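Long-range contacts in diacylglycerol kinase (Bacillus anthracis, PDB 3S40), which probably transfers a phosphate group from ATP to diacylglycerol to make phosphatidic acid: residues A[6-11]-A[123-128]; A[48-53]-A[76-81]; A[65-70]-A[88-93]; A[105-110]-A[293-298]. One frame throughout, in Å; residues are numbered along the deposited sequence.

All four contacts lie in the lobe that holds the parallel sheet. Interactions 2 and 3 fall inside the chain loop closed by interaction 1, and their segments alternate. Interaction 3 links two strands of that sheet. Interaction 2 packs two helices, its centre about 13 Å from that of interaction 3. Interaction 1 joins the loop before strand 11-15 to strand 125-133. Its centre is about 8 Å from that of interaction 3 and 11 Å from that of interaction 4. Interaction 4 crosses interaction 1: 105-110 lies inside its loop and 293-298 comes last. Its strand 284-296 neighbours strand 125-133 and also bonds to Leu92. The chain end therefore returns from the second domain to the first.

Interaction 1 (A[6-11]-A[123-128]); sequences TKFEKV and EHVKPV
Glu123 meets Thr6 and Lys7 through both oxygens of its carboxylate. OE2 accepts from Thr6 OG1 at 2.6 Å. OE1 accepts from the backbone N of Lys7 at 3.1 Å, in a nearly straight bond of 174° at the hydrogen. Both donors come in on the syn side, somewhat out of the carboxylate plane. Thr6 OG1 does double duty, because it also accepts from Phe8 N at 2.8 Å. This closes an ST turn, in which Lys7 is the middle residue. Thr6 is poorly ordered, so its place is less certain. The Lys7 chain runs alongside Glu123, pointing the other way. It bends at chi3 (67°), which turns CE toward the Glu123 carbonyl. NZ donates to Glu123 O at 3.2 Å. That carbonyl belongs to a residue with positive phi, just past a helix. The amine stays 4.8 Å from Glu123 OE1, so the opposite charges lie close without touching. Beneath the polar layer lies the Phe8 ring. Lys7 CG sits over the centre of one face. Glu123 CD approaches obliquely, 3.8 Å from CD2, and Val125 CG2 meets the ring edge at CZ. The ring also packs on Leu66 and Ile296. The arrangement is an ST turn at the surface. It ties the lead-in to the first strand of the kinase domain's parallel sheet to the start of strand 125-133.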
loop_
_atom_site.group_PDB
_atom_site.type_symbol
_atom_site.label_atom_id
_atom_site.label_comp_id
_atom_site.label_asym_id
_atom_site.label_seq_id
_atom_site.Cartn_x
_atom_site.Cartn_y
_atom_site.Cartn_z
ATOM N N THR A 6 19.412 -18.355 -8.889
ATOM C CA THR A 6 18.493 -17.368 -8.339
ATOM C C THR A 6 18.324 -17.511 -6.825
ATOM O O THR A 6 18.596 -18.565 -6.257
ATOM C CB THR A 6 17.119 -17.449 -9.054
ATOM O OG1 THR A 6 16.079 -17.019 -8.172
ATOM C CG2 THR A 6 16.817 -18.887 -9.518
ATOM N N LYS A 7 17.887 -16.443 -6.167
ATOM C CA LYS A 7 17.604 -16.514 -4.744
ATOM C C LYS A 7 16.168 -16.981 -4.461
ATOM O O LYS A 7 15.722 -16.970 -3.315
ATOM C CB LYS A 7 17.866 -15.156 -4.079
ATOM C CG LYS A 7 16.774 -14.129 -4.298
ATOM C CD LYS A 7 17.133 -12.791 -3.646
ATOM C CE LYS A 7 18.322 -12.135 -4.331
ATOM N NZ LYS A 7 18.469 -10.684 -3.991
ATOM N N PHE A 8 15.444 -17.373 -5.504
ATOM C CA PHE A 8 14.071 -17.838 -5.348
ATOM C C PHE A 8 13.890 -19.201 -6.000
ATOM O O PHE A 8 13.689 -19.292 -7.203
ATOM C CB PHE A 8 13.087 -16.855 -5.976
ATOM C CG PHE A 8 13.197 -15.465 -5.435
ATOM C CD1 PHE A 8 12.952 -15.208 -4.092
ATOM C CD2 PHE A 8 13.530 -14.413 -6.274
ATOM C CE1 PHE A 8 13.056 -13.913 -3.581
ATOM C CE2 PHE A 8 13.632 -13.102 -5.774
ATOM C CZ PHE A 8 13.396 -12.859 -4.432
ATOM N N GLU A 9 13.944 -20.253 -5.192
ATOM C CA GLU A 9 13.928 -21.612 -5.719
ATOM C C GLU A 9 12.541 -21.946 -6.266
ATOM O O GLU A 9 12.414 -22.512 -7.339
ATOM C CB GLU A 9 14.309 -22.584 -4.615
ATOM C CG GLU A 9 14.928 -23.867 -5.110
ATOM C CD GLU A 9 15.313 -24.783 -3.964
ATOM O OE1 GLU A 9 14.470 -25.616 -3.560
ATOM O OE2 GLU A 9 16.453 -24.656 -3.463
ATOM N N LYS A 10 11.502 -21.565 -5.528
ATOM C CA LYS A 10 10.134 -21.776 -5.972
ATOM C C LYS A 10 9.353 -20.475 -5.970
ATOM O O LYS A 10 9.412 -19.668 -5.017
ATOM C CB LYS A 10 9.437 -22.831 -5.112
ATOM C CG LYS A 10 10.106 -24.190 -5.206
ATOM C CD LYS A 10 9.840 -25.016 -3.981
ATOM C CE LYS A 10 8.608 -25.862 -4.141
ATOM N NZ LYS A 10 8.869 -27.244 -3.633
ATOM N N VAL A 11 8.630 -20.284 -7.057
ATOM C CA VAL A 11 7.864 -19.066 -7.305
ATOM C C VAL A 11 6.399 -19.416 -7.567
ATOM O O VAL A 11 6.084 -20.378 -8.289
ATOM C CB VAL A 11 8.444 -18.278 -8.515
ATOM C CG1 VAL A 11 7.639 -17.006 -8.788
ATOM C CG2 VAL A 11 9.941 -17.968 -8.306
ATOM N N GLU A 123 15.442 -9.517 -9.504
ATOM C CA GLU A 123 15.506 -9.901 -8.092
ATOM C C GLU A 123 16.053 -8.832 -7.115
ATOM O O GLU A 123 16.780 -9.161 -6.185
ATOM C CB GLU A 123 16.341 -11.169 -7.955
ATOM C CG GLU A 123 15.853 -12.311 -8.838
ATOM C CD GLU A 123 16.486 -13.662 -8.492
ATOM O OE1 GLU A 123 17.295 -13.749 -7.536
ATOM O OE2 GLU A 123 16.164 -14.640 -9.191
ATOM N N HIS A 124 15.704 -7.569 -7.309
ATOM C CA HIS A 124 16.101 -6.529 -6.346
ATOM C C HIS A 124 15.042 -6.433 -5.267
ATOM O O HIS A 124 13.863 -6.215 -5.553
ATOM C CB HIS A 124 16.243 -5.190 -7.034
ATOM C CG HIS A 124 17.294 -5.177 -8.094
ATOM N ND1 HIS A 124 18.594 -5.565 -7.854
ATOM C CD2 HIS A 124 17.241 -4.818 -9.401
ATOM C CE1 HIS A 124 19.296 -5.455 -8.970
ATOM N NE2 HIS A 124 18.500 -5.001 -9.922
ATOM N N VAL A 125 15.460 -6.624 -4.026
ATOM C CA VAL A 125 14.514 -6.820 -2.946
ATOM C C VAL A 125 14.837 -5.880 -1.801
ATOM O O VAL A 125 16.007 -5.619 -1.517
ATOM C CB VAL A 125 14.594 -8.252 -2.411
ATOM C CG1 VAL A 125 13.789 -8.365 -1.149
ATOM C CG2 VAL A 125 14.108 -9.255 -3.473
ATOM N N LYS A 126 13.807 -5.351 -1.156
ATOM C CA LYS A 126 14.033 -4.506 0.010
ATOM C C LYS A 126 12.956 -4.726 1.050
ATOM O O LYS A 126 11.855 -5.206 0.731
ATOM C CB LYS A 126 14.118 -3.026 -0.370
ATOM C CG LYS A 126 12.794 -2.394 -0.749
ATOM C CD LYS A 126 13.001 -0.904 -0.968
ATOM C CE LYS A 126 11.690 -0.166 -1.090
ATOM N NZ LYS A 126 11.882 1.283 -0.750
ATOM N N PRO A 127 13.279 -4.402 2.308
ATOM C CA PRO A 127 12.299 -4.526 3.390
ATOM C C PRO A 127 11.323 -3.387 3.324
ATOM O O PRO A 127 11.698 -2.268 2.974
ATOM C CB PRO A 127 13.152 -4.454 4.672
ATOM C CG PRO A 127 14.433 -3.851 4.263
ATOM C CD PRO A 127 14.640 -4.124 2.800
ATOM N N VAL A 128 10.076 -3.683 3.652
ATOM C CA VAL A 128 9.009 -2.704 3.580
ATOM C C VAL A 128 8.228 -2.811 4.872
ATOM O O VAL A 128 8.032 -3.910 5.389
ATOM C CB VAL A 128 8.104 -2.993 2.363
ATOM C CG1 VAL A 128 6.843 -2.156 2.398
ATOM C CG2 VAL A 128 8.887 -2.765 1.066
#

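Interaction 2 (A[48-53]-A[76-81]); sequences KEQGDA and VFECTN
Ala53 and Glu78 bring their CA atoms within 5.9 Å of each other, where a type II turn from Glu49 to Asp52 leads into helix 52-60 beside helix 73-83. Gly51 is the N-cap residue, and a glutamate of the second helix reaches this helix start. The GGDGT signature runs from the end of strand 66-71 into the start of helix 73-83; in lipid and NAD kinases it is linked to nucleotide binding. The Glu78 chain is extended beyond CG, which carries its carboxylate across to the turn. Gly51 N donates to Glu78 OE2 at 3.0 Å. The bond is nearly straight, 174° at the hydrogen, but it comes from above the carboxylate plane (42° out of it). The N-terminal end of a helix may favour the negative charge of the acid. Behind the acid, Ala53 CB rests 3.9 Å from Glu78 CB, and Cys79 SG touches the same methyl more loosely. Gln50 crosses Glu78 at about a right angle, its CG 3.9 Å from OE2. A second acid braces the turn from within. Asp52 OD2 accepts from both Lys48 N and Glu49 N, the latter from above its plane. Thr54 OG1 bonds to Glu78 O, which adds another tie between the helices. Water 1 sits between the two segments, 3.0 Å from Glu49 O and 3.2 Å from Glu78 OE2.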
loop_
_atom_site.group_PDB
_atom_site.type_symbol
_atom_site.label_atom_id
_atom_site.label_comp_id
_atom_site.label_asym_id
_atom_site.label_seq_id
_atom_site.Cartn_x
_atom_site.Cartn_y
_atom_site.Cartn_z
ATOM N N LYS A 48 -10.487 -17.019 -9.023
ATOM C CA LYS A 48 -11.840 -17.165 -9.568
ATOM C C LYS A 48 -12.815 -16.238 -8.857
ATOM O O LYS A 48 -13.625 -15.565 -9.490
ATOM C CB LYS A 48 -12.335 -18.609 -9.476
ATOM C CG LYS A 48 -11.782 -19.521 -10.562
ATOM C CD LYS A 48 -10.714 -20.470 -10.019
ATOM C CE LYS A 48 -10.182 -21.406 -11.100
ATOM N NZ LYS A 48 -9.120 -22.314 -10.578
ATOM N N GLU A 49 -12.744 -16.208 -7.533
ATOM C CA GLU A 49 -13.569 -15.273 -6.786
ATOM C C GLU A 49 -12.727 -14.435 -5.851
ATOM O O GLU A 49 -11.561 -14.756 -5.581
ATOM C CB GLU A 49 -14.636 -16.004 -5.978
ATOM C CG GLU A 49 -15.647 -16.747 -6.822
ATOM C CD GLU A 49 -15.848 -18.167 -6.342
ATOM O OE1 GLU A 49 -14.976 -18.665 -5.597
ATOM O OE2 GLU A 49 -16.873 -18.781 -6.708
ATOM N N GLN A 50 -13.339 -13.354 -5.377
ATOM C CA GLN A 50 -12.832 -12.591 -4.254
ATOM C C GLN A 50 -12.434 -13.530 -3.118
ATOM O O GLN A 50 -13.169 -14.454 -2.778
ATOM C CB GLN A 50 -13.910 -11.613 -3.776
ATOM C CG GLN A 50 -13.519 -10.774 -2.572
ATOM C CD GLN A 50 -14.684 -9.971 -2.020
ATOM O OE1 GLN A 50 -15.829 -10.131 -2.458
ATOM N NE2 GLN A 50 -14.399 -9.100 -1.054
ATOM N N GLY A 51 -11.261 -13.297 -2.540
ATOM C CA GLY A 51 -10.766 -14.144 -1.475
ATOM C C GLY A 51 -9.740 -15.171 -1.932
ATOM O O GLY A 51 -8.913 -15.607 -1.130
ATOM N N ASP A 52 -9.772 -15.546 -3.214
ATOM C CA ASP A 52 -8.834 -16.558 -3.734
ATOM C C ASP A 52 -7.360 -16.178 -3.569
ATOM O O ASP A 52 -6.535 -17.000 -3.191
ATOM C CB ASP A 52 -9.105 -16.859 -5.204
ATOM C CG ASP A 52 -10.333 -17.735 -5.412
ATOM O OD1 ASP A 52 -10.911 -18.206 -4.408
ATOM O OD2 ASP A 52 -10.708 -17.960 -6.582
ATOM N N ALA A 53 -7.027 -14.938 -3.886
ATOM C CA ALA A 53 -5.644 -14.509 -3.773
ATOM C C ALA A 53 -5.185 -14.675 -2.319
ATOM O O ALA A 53 -4.119 -15.209 -2.051
ATOM C CB ALA A 53 -5.484 -13.059 -4.269
ATOM N N VAL A 76 -3.844 -6.961 -4.724
ATOM C CA VAL A 76 -2.632 -6.729 -3.938
ATOM C C VAL A 76 -2.970 -6.735 -2.447
ATOM O O VAL A 76 -2.286 -7.357 -1.635
ATOM C CB VAL A 76 -1.981 -5.354 -4.294
ATOM C CG1 VAL A 76 -1.009 -4.914 -3.229
ATOM C CG2 VAL A 76 -1.290 -5.401 -5.657
ATOM N N PHE A 77 -4.019 -6.004 -2.096
ATOM C CA PHE A 77 -4.488 -5.935 -0.727
ATOM C C PHE A 77 -4.905 -7.308 -0.184
ATOM O O PHE A 77 -4.740 -7.589 1.004
ATOM C CB PHE A 77 -5.655 -4.948 -0.637
ATOM C CG PHE A 77 -6.179 -4.738 0.758
ATOM C CD1 PHE A 77 -5.351 -4.256 1.765
ATOM C CD2 PHE A 77 -7.513 -4.987 1.056
ATOM C CE1 PHE A 77 -5.841 -4.040 3.054
ATOM C CE2 PHE A 77 -8.012 -4.775 2.341
ATOM C CZ PHE A 77 -7.172 -4.301 3.342
ATOM N N GLU A 78 -5.467 -8.158 -1.044
ATOM C CA GLU A 78 -5.778 -9.514 -0.613
ATOM C C GLU A 78 -4.508 -10.220 -0.198
ATOM O O GLU A 78 -4.499 -10.968 0.775
ATOM C CB GLU A 78 -6.464 -10.318 -1.721
ATOM C CG GLU A 78 -7.954 -10.074 -1.825
ATOM C CD GLU A 78 -8.651 -11.188 -2.600
ATOM O OE1 GLU A 78 -8.171 -12.344 -2.550
ATOM O OE2 GLU A 78 -9.670 -10.902 -3.259
ATOM N N CYS A 79 -3.440 -9.994 -0.957
ATOM C CA CYS A 79 -2.158 -10.606 -0.647
ATOM C C CYS A 79 -1.580 -10.080 0.667
ATOM O O CYS A 79 -1.121 -10.861 1.499
ATOM C CB CYS A 79 -1.165 -10.404 -1.804
ATOM S SG CYS A 79 -1.654 -11.309 -3.312
ATOM N N THR A 80 -1.606 -8.760 0.845
ATOM C CA THR A 80 -1.091 -8.124 2.073
ATOM C C THR A 80 -1.741 -8.737 3.283
ATOM O O THR A 80 -1.082 -9.172 4.210
ATOM C CB THR A 80 -1.489 -6.649 2.153
ATOM O OG1 THR A 80 -1.047 -5.966 0.985
ATOM C CG2 THR A 80 -0.888 -5.996 3.410
ATOM N N ASN A 81 -3.066 -8.738 3.256
ATOM C CA ASN A 81 -3.853 -9.342 4.316
ATOM C C ASN A 81 -3.660 -10.828 4.458
ATOM O O ASN A 81 -3.745 -11.360 5.554
ATOM C CB ASN A 81 -5.322 -9.020 4.115
ATOM C CG ASN A 81 -5.693 -7.724 4.758
ATOM O OD1 ASN A 81 -6.321 -7.708 5.817
ATOM N ND2 ASN A 81 -5.255 -6.617 4.157
HETATM O O HOH W 1 -9.130 -12.995 -5.636
#

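Interaction 3 (A[65-70]-A[88-93]); sequences DLIIVF and IRPTLA
Ile67 and Leu92 lie side by side on one face of the parallel sheet, with Ile67 CG2 3.9 Å from Leu92 CD1. Pro90 extends this patch: its CG packs 3.7 Å from Ile67 CG1. The strands belong to a beta-alpha-beta unit, in which helix 73-83 connects strand 66-71 to strand 91-96. That helix covers this face. Its Leu83 touches Leu92 and its Cys79 touches Val69. The opposite face carries Leu66, Ile68, Thr91 and Ala93. Leu66 CG is anti to the backbone N, and with chi2 at 59° CD1 comes to 3.6 Å from Thr91 CG2. The same methyl lies 4.2 Å from Ala93 CB. Ile120 of helix 113-120 packs against Leu66, Ile68 and Ala93 on this side. Between the two faces runs the backbone ladder. The strand directions are 20° apart, and Leu66, Ile67 and Ile68 pair with Thr91, Leu92 and Ala93. Ile67 uses both its N and its O: N donates to Thr91 O at 2.8 Å, and O accepts from Ala93 N. Val69 N adds a bond to Ala93 O. Contacts from CA-H groups to carbonyl oxygens lie between these bonds. The ladder weakens toward the polar end. Thr91 N makes only a weak bond to Asp65 O, at 3.3 Å and 124°. The Asp65 carboxylate turns to Lys10 N, and Thr91 OG1 to Thr294 OG1. Water 2 donates to Asp65 O at 2.6 Å and makes a weak contact with Thr91 OG1.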
loop_
_atom_site.group_PDB
_atom_site.type_symbol
_atom_site.label_atom_id
_atom_site.label_comp_id
_atom_site.label_asym_id
_atom_site.label_seq_id
_atom_site.Cartn_x
_atom_site.Cartn_y
_atom_site.Cartn_z
ATOM N N ASP A 65 9.252 -19.246 -2.267
ATOM C CA ASP A 65 10.181 -18.202 -1.849
ATOM C C ASP A 65 9.741 -16.837 -2.338
ATOM O O ASP A 65 10.127 -15.829 -1.771
ATOM C CB ASP A 65 11.589 -18.508 -2.368
ATOM C CG ASP A 65 12.036 -19.916 -1.994
ATOM O OD1 ASP A 65 12.274 -20.156 -0.789
ATOM O OD2 ASP A 65 12.115 -20.783 -2.892
ATOM N N LEU A 66 8.922 -16.822 -3.381
ATOM C CA LEU A 66 8.477 -15.582 -3.990
ATOM C C LEU A 66 7.032 -15.749 -4.410
ATOM O O LEU A 66 6.678 -16.752 -5.057
ATOM C CB LEU A 66 9.343 -15.275 -5.220
ATOM C CG LEU A 66 8.961 -14.041 -6.048
ATOM C CD1 LEU A 66 9.003 -12.741 -5.187
ATOM C CD2 LEU A 66 9.861 -13.905 -7.284
ATOM N N ILE A 67 6.195 -14.799 -4.023
ATOM C CA ILE A 67 4.819 -14.725 -4.514
ATOM C C ILE A 67 4.654 -13.480 -5.384
ATOM O O ILE A 67 4.922 -12.363 -4.947
ATOM C CB ILE A 67 3.776 -14.707 -3.370
ATOM C CG1 ILE A 67 3.797 -16.046 -2.609
ATOM C CG2 ILE A 67 2.373 -14.437 -3.919
ATOM C CD1 ILE A 67 2.657 -16.237 -1.627
ATOM N N ILE A 68 4.252 -13.680 -6.635
ATOM C CA ILE A 68 4.029 -12.572 -7.554
ATOM C C ILE A 68 2.540 -12.393 -7.721
ATOM O O ILE A 68 1.816 -13.371 -7.900
ATOM C CB ILE A 68 4.648 -12.857 -8.928
ATOM C CG1 ILE A 68 6.116 -13.254 -8.755
ATOM C CG2 ILE A 68 4.460 -11.654 -9.876
ATOM C CD1 ILE A 68 6.785 -13.683 -10.050
ATOM N N VAL A 69 2.058 -11.161 -7.635
ATOM C CA VAL A 69 0.628 -10.928 -7.878
ATOM C C VAL A 69 0.409 -10.052 -9.109
ATOM O O VAL A 69 0.928 -8.947 -9.182
ATOM C CB VAL A 69 -0.059 -10.335 -6.628
ATOM C CG1 VAL A 69 0.705 -9.126 -6.127
ATOM C CG2 VAL A 69 -1.519 -10.011 -6.917
ATOM N N PHE A 70 -0.320 -10.573 -10.100
ATOM C CA PHE A 70 -0.755 -9.767 -11.230
ATOM C C PHE A 70 -2.172 -9.297 -10.989
ATOM O O PHE A 70 -3.105 -10.089 -11.041
ATOM C CB PHE A 70 -0.704 -10.551 -12.540
ATOM C CG PHE A 70 -1.264 -9.783 -13.725
ATOM C CD1 PHE A 70 -0.913 -8.461 -13.943
ATOM C CD2 PHE A 70 -2.117 -10.397 -14.635
ATOM C CE1 PHE A 70 -1.418 -7.744 -15.039
ATOM C CE2 PHE A 70 -2.622 -9.692 -15.738
ATOM C CZ PHE A 70 -2.278 -8.367 -15.937
ATOM N N ILE A 88 5.512 -17.208 8.572
ATOM C CA ILE A 88 6.425 -17.325 7.453
ATOM C C ILE A 88 5.853 -16.593 6.236
ATOM O O ILE A 88 4.740 -16.880 5.798
ATOM C CB ILE A 88 6.709 -18.786 7.148
ATOM C CG1 ILE A 88 7.349 -19.440 8.375
ATOM C CG2 ILE A 88 7.604 -18.906 5.916
ATOM C CD1 ILE A 88 7.606 -20.914 8.204
ATOM N N ARG A 89 6.619 -15.630 5.724
ATOM C CA ARG A 89 6.164 -14.744 4.660
ATOM C C ARG A 89 7.213 -14.620 3.560
ATOM O O ARG A 89 8.238 -13.975 3.738
ATOM C CB ARG A 89 5.862 -13.359 5.218
ATOM C CG ARG A 89 4.927 -13.375 6.414
ATOM C CD ARG A 89 4.737 -11.972 6.982
ATOM N NE ARG A 89 5.986 -11.397 7.472
ATOM C CZ ARG A 89 6.560 -11.703 8.634
ATOM N NH1 ARG A 89 6.026 -12.608 9.443
ATOM N NH2 ARG A 89 7.697 -11.115 8.980
ATOM N N PRO A 90 6.951 -15.234 2.404
ATOM C CA PRO A 90 7.881 -15.077 1.278
ATOM C C PRO A 90 7.958 -13.624 0.787
ATOM O O PRO A 90 7.082 -12.805 1.047
ATOM C CB PRO A 90 7.261 -15.950 0.174
ATOM C CG PRO A 90 5.808 -16.029 0.520
ATOM C CD PRO A 90 5.722 -15.959 2.039
ATOM N N THR A 91 9.016 -13.339 0.048
ATOM C CA THR A 91 9.104 -12.138 -0.755
ATOM C C THR A 91 7.895 -11.981 -1.665
ATOM O O THR A 91 7.390 -12.958 -2.260
ATOM C CB THR A 91 10.378 -12.154 -1.586
ATOM O OG1 THR A 91 11.495 -12.242 -0.697
ATOM C CG2 THR A 91 10.520 -10.859 -2.455
ATOM N N LEU A 92 7.426 -10.743 -1.762
ATOM C CA LEU A 92 6.256 -10.422 -2.580
ATOM C C LEU A 92 6.649 -9.490 -3.738
ATOM O O LEU A 92 7.557 -8.658 -3.601
ATOM C CB LEU A 92 5.168 -9.794 -1.694
ATOM C CG LEU A 92 3.773 -9.497 -2.246
ATOM C CD1 LEU A 92 3.054 -10.779 -2.668
ATOM C CD2 LEU A 92 2.949 -8.740 -1.204
ATOM N N ALA A 93 5.979 -9.645 -4.877
ATOM C CA ALA A 93 6.192 -8.789 -6.043
ATOM C C ALA A 93 4.846 -8.476 -6.675
ATOM O O ALA A 93 3.897 -9.246 -6.535
ATOM C CB ALA A 93 7.125 -9.442 -7.042
HETATM O O HOH W 2 11.924 -15.525 0.134
#

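Interaction 4 (A[105-110]-A[293-298]); sequences RTLGVP and FTMIYN
Leu107 packs against the end of strand 284-296, and this is the close-fitting part of the contact. Its CD1 meets the CE methyl of Met295, a selenomethionine, at 3.7 Å, the two side chains crossing at about a right angle. CD1 also lies 3.5 Å from the backbone O of Ile296, and Leu107 CB faces Tyr297 CB. The Met295 chain bends at chi3 (60°), which helps put CE here, in a region it shares with Leu92 and Ile94. Next to this apolar packing, Asn298 grips the turn twice. Its N donates to Leu107 O at 2.9 Å, nearly along the C=O axis. Its ND2 donates to Gly108 O at 3.0 Å, with that oxygen close to the amide plane. Gly108, with positive phi, follows helix 102-106 in a Schellman motif; the carbonyls of Leu107 and Gly108 both accept from Asn298. Asn298 OD1 accepts from Ala300 N, so both ends of the amide are used. The other side is looser. Pro110 CD approaches Asn298 ND2 only to 4.0 Å, and Val109 leans on Pro96 and Ala116 instead. The partly exposed Tyr297 side chain leads away from the turn, and its ring makes a cation-pi contact with Lys126.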
loop_
_atom_site.group_PDB
_atom_site.type_symbol
_atom_site.label_atom_id
_atom_site.label_comp_id
_atom_site.label_asym_id
_atom_site.label_seq_id
_atom_site.Cartn_x
_atom_site.Cartn_y
_atom_site.Cartn_z
ATOM N N ARG A 105 3.559 1.457 -7.617
ATOM C CA ARG A 105 4.255 2.730 -7.869
ATOM C C ARG A 105 5.224 3.086 -6.753
ATOM O O ARG A 105 6.309 3.601 -6.995
ATOM C CB ARG A 105 3.274 3.881 -8.084
ATOM C CG ARG A 105 2.497 3.761 -9.388
ATOM C CD ARG A 105 1.414 4.815 -9.455
ATOM N NE ARG A 105 0.363 4.439 -10.389
ATOM C CZ ARG A 105 0.361 4.782 -11.669
ATOM N NH1 ARG A 105 -0.638 4.392 -12.451
ATOM N NH2 ARG A 105 1.361 5.513 -12.159
ATOM N N THR A 106 4.836 2.794 -5.522
ATOM C CA THR A 106 5.706 3.080 -4.393
ATOM C C THR A 106 7.068 2.376 -4.578
ATOM O O THR A 106 8.132 2.933 -4.266
ATOM C CB THR A 106 5.007 2.679 -3.074
ATOM O OG1 THR A 106 3.920 3.586 -2.828
ATOM C CG2 THR A 106 5.979 2.739 -1.906
ATOM N N LEU A 107 7.020 1.170 -5.139
ATOM C CA LEU A 107 8.208 0.328 -5.343
ATOM C C LEU A 107 8.905 0.659 -6.653
ATOM O O LEU A 107 9.919 0.042 -6.997
ATOM C CB LEU A 107 7.833 -1.167 -5.316
ATOM C CG LEU A 107 7.160 -1.644 -4.021
ATOM C CD1 LEU A 107 6.662 -3.115 -4.156
ATOM C CD2 LEU A 107 8.076 -1.492 -2.814
ATOM N N GLY A 108 8.362 1.639 -7.372
ATOM C CA GLY A 108 8.973 2.105 -8.607
ATOM C C GLY A 108 8.810 1.111 -9.743
ATOM O O GLY A 108 9.527 1.143 -10.748
ATOM N N VAL A 109 7.853 0.215 -9.586
ATOM C CA VAL A 109 7.597 -0.789 -10.611
ATOM C C VAL A 109 7.056 -0.166 -11.895
ATOM O O VAL A 109 6.076 0.568 -11.858
ATOM C CB VAL A 109 6.589 -1.825 -10.132
ATOM C CG1 VAL A 109 6.252 -2.784 -11.273
ATOM C CG2 VAL A 109 7.129 -2.573 -8.884
ATOM N N PRO A 110 7.690 -0.472 -13.037
ATOM C CA PRO A 110 7.206 -0.005 -14.345
ATOM C C PRO A 110 5.724 -0.314 -14.503
ATOM O O PRO A 110 5.280 -1.401 -14.121
ATOM C CB PRO A 110 8.005 -0.856 -15.331
ATOM C CG PRO A 110 9.275 -1.170 -14.616
ATOM C CD PRO A 110 8.939 -1.255 -13.145
ATOM N N PHE A 293 7.531 -7.036 5.489
ATOM C CA PHE A 293 7.611 -7.718 4.203
ATOM C C PHE A 293 8.953 -7.435 3.575
ATOM O O PHE A 293 9.581 -6.418 3.858
ATOM C CB PHE A 293 6.539 -7.212 3.222
ATOM C CG PHE A 293 5.140 -7.697 3.529
ATOM C CD1 PHE A 293 4.932 -8.844 4.271
ATOM C CD2 PHE A 293 4.033 -7.007 3.042
ATOM C CE1 PHE A 293 3.632 -9.298 4.530
ATOM C CE2 PHE A 293 2.740 -7.449 3.310
ATOM C CZ PHE A 293 2.544 -8.592 4.062
ATOM N N THR A 294 9.375 -8.349 2.714
ATOM C CA THR A 294 10.378 -8.073 1.704
ATOM C C THR A 294 9.662 -8.027 0.349
ATOM O O THR A 294 8.811 -8.878 0.050
ATOM C CB THR A 294 11.481 -9.157 1.677
ATOM O OG1 THR A 294 10.899 -10.424 1.336
ATOM C CG2 THR A 294 12.151 -9.268 3.049
HETATM N N MSE A 295 10.034 -7.058 -0.482
HETATM C CA MSE A 295 9.381 -6.877 -1.759
HETATM C C MSE A 295 10.370 -6.609 -2.883
HETATM O O MSE A 295 11.418 -5.988 -2.691
HETATM C CB MSE A 295 8.353 -5.748 -1.655
HETATM C CG MSE A 295 7.400 -5.946 -0.501
HETATM SE SE MSE A 295 5.684 -5.028 -0.634
HETATM C CE MSE A 295 4.992 -5.828 -2.280
ATOM N N ILE A 296 10.026 -7.094 -4.064
ATOM C CA ILE A 296 10.758 -6.763 -5.273
ATOM C C ILE A 296 10.535 -5.288 -5.569
ATOM O O ILE A 296 9.417 -4.795 -5.463
ATOM C CB ILE A 296 10.250 -7.579 -6.474
ATOM C CG1 ILE A 296 10.627 -9.054 -6.316
ATOM C CG2 ILE A 296 10.818 -7.006 -7.785
ATOM C CD1 ILE A 296 12.121 -9.343 -6.448
ATOM N N TYR A 297 11.581 -4.581 -5.965
ATOM C CA TYR A 297 11.397 -3.181 -6.306
ATOM C C TYR A 297 12.370 -2.758 -7.401
ATOM O O TYR A 297 13.171 -3.574 -7.883
ATOM C CB TYR A 297 11.577 -2.307 -5.049
ATOM C CG TYR A 297 13.033 -2.128 -4.649
ATOM C CD1 TYR A 297 13.649 -0.894 -4.771
ATOM C CD2 TYR A 297 13.788 -3.203 -4.169
ATOM C CE1 TYR A 297 14.973 -0.716 -4.412
ATOM C CE2 TYR A 297 15.112 -3.047 -3.807
ATOM C CZ TYR A 297 15.699 -1.783 -3.936
ATOM O OH TYR A 297 17.012 -1.576 -3.599
ATOM N N ASN A 298 12.314 -1.471 -7.765
ATOM C CA ASN A 298 13.113 -0.932 -8.865
ATOM C C ASN A 298 14.140 0.065 -8.349
ATOM O O ASN A 298 13.794 1.209 -8.075
ATOM C CB ASN A 298 12.212 -0.228 -9.874
ATOM C CG ASN A 298 12.948 0.147 -11.141
ATOM O OD1 ASN A 298 14.159 -0.083 -11.258
ATOM N ND2 ASN A 298 12.222 0.720 -12.108
#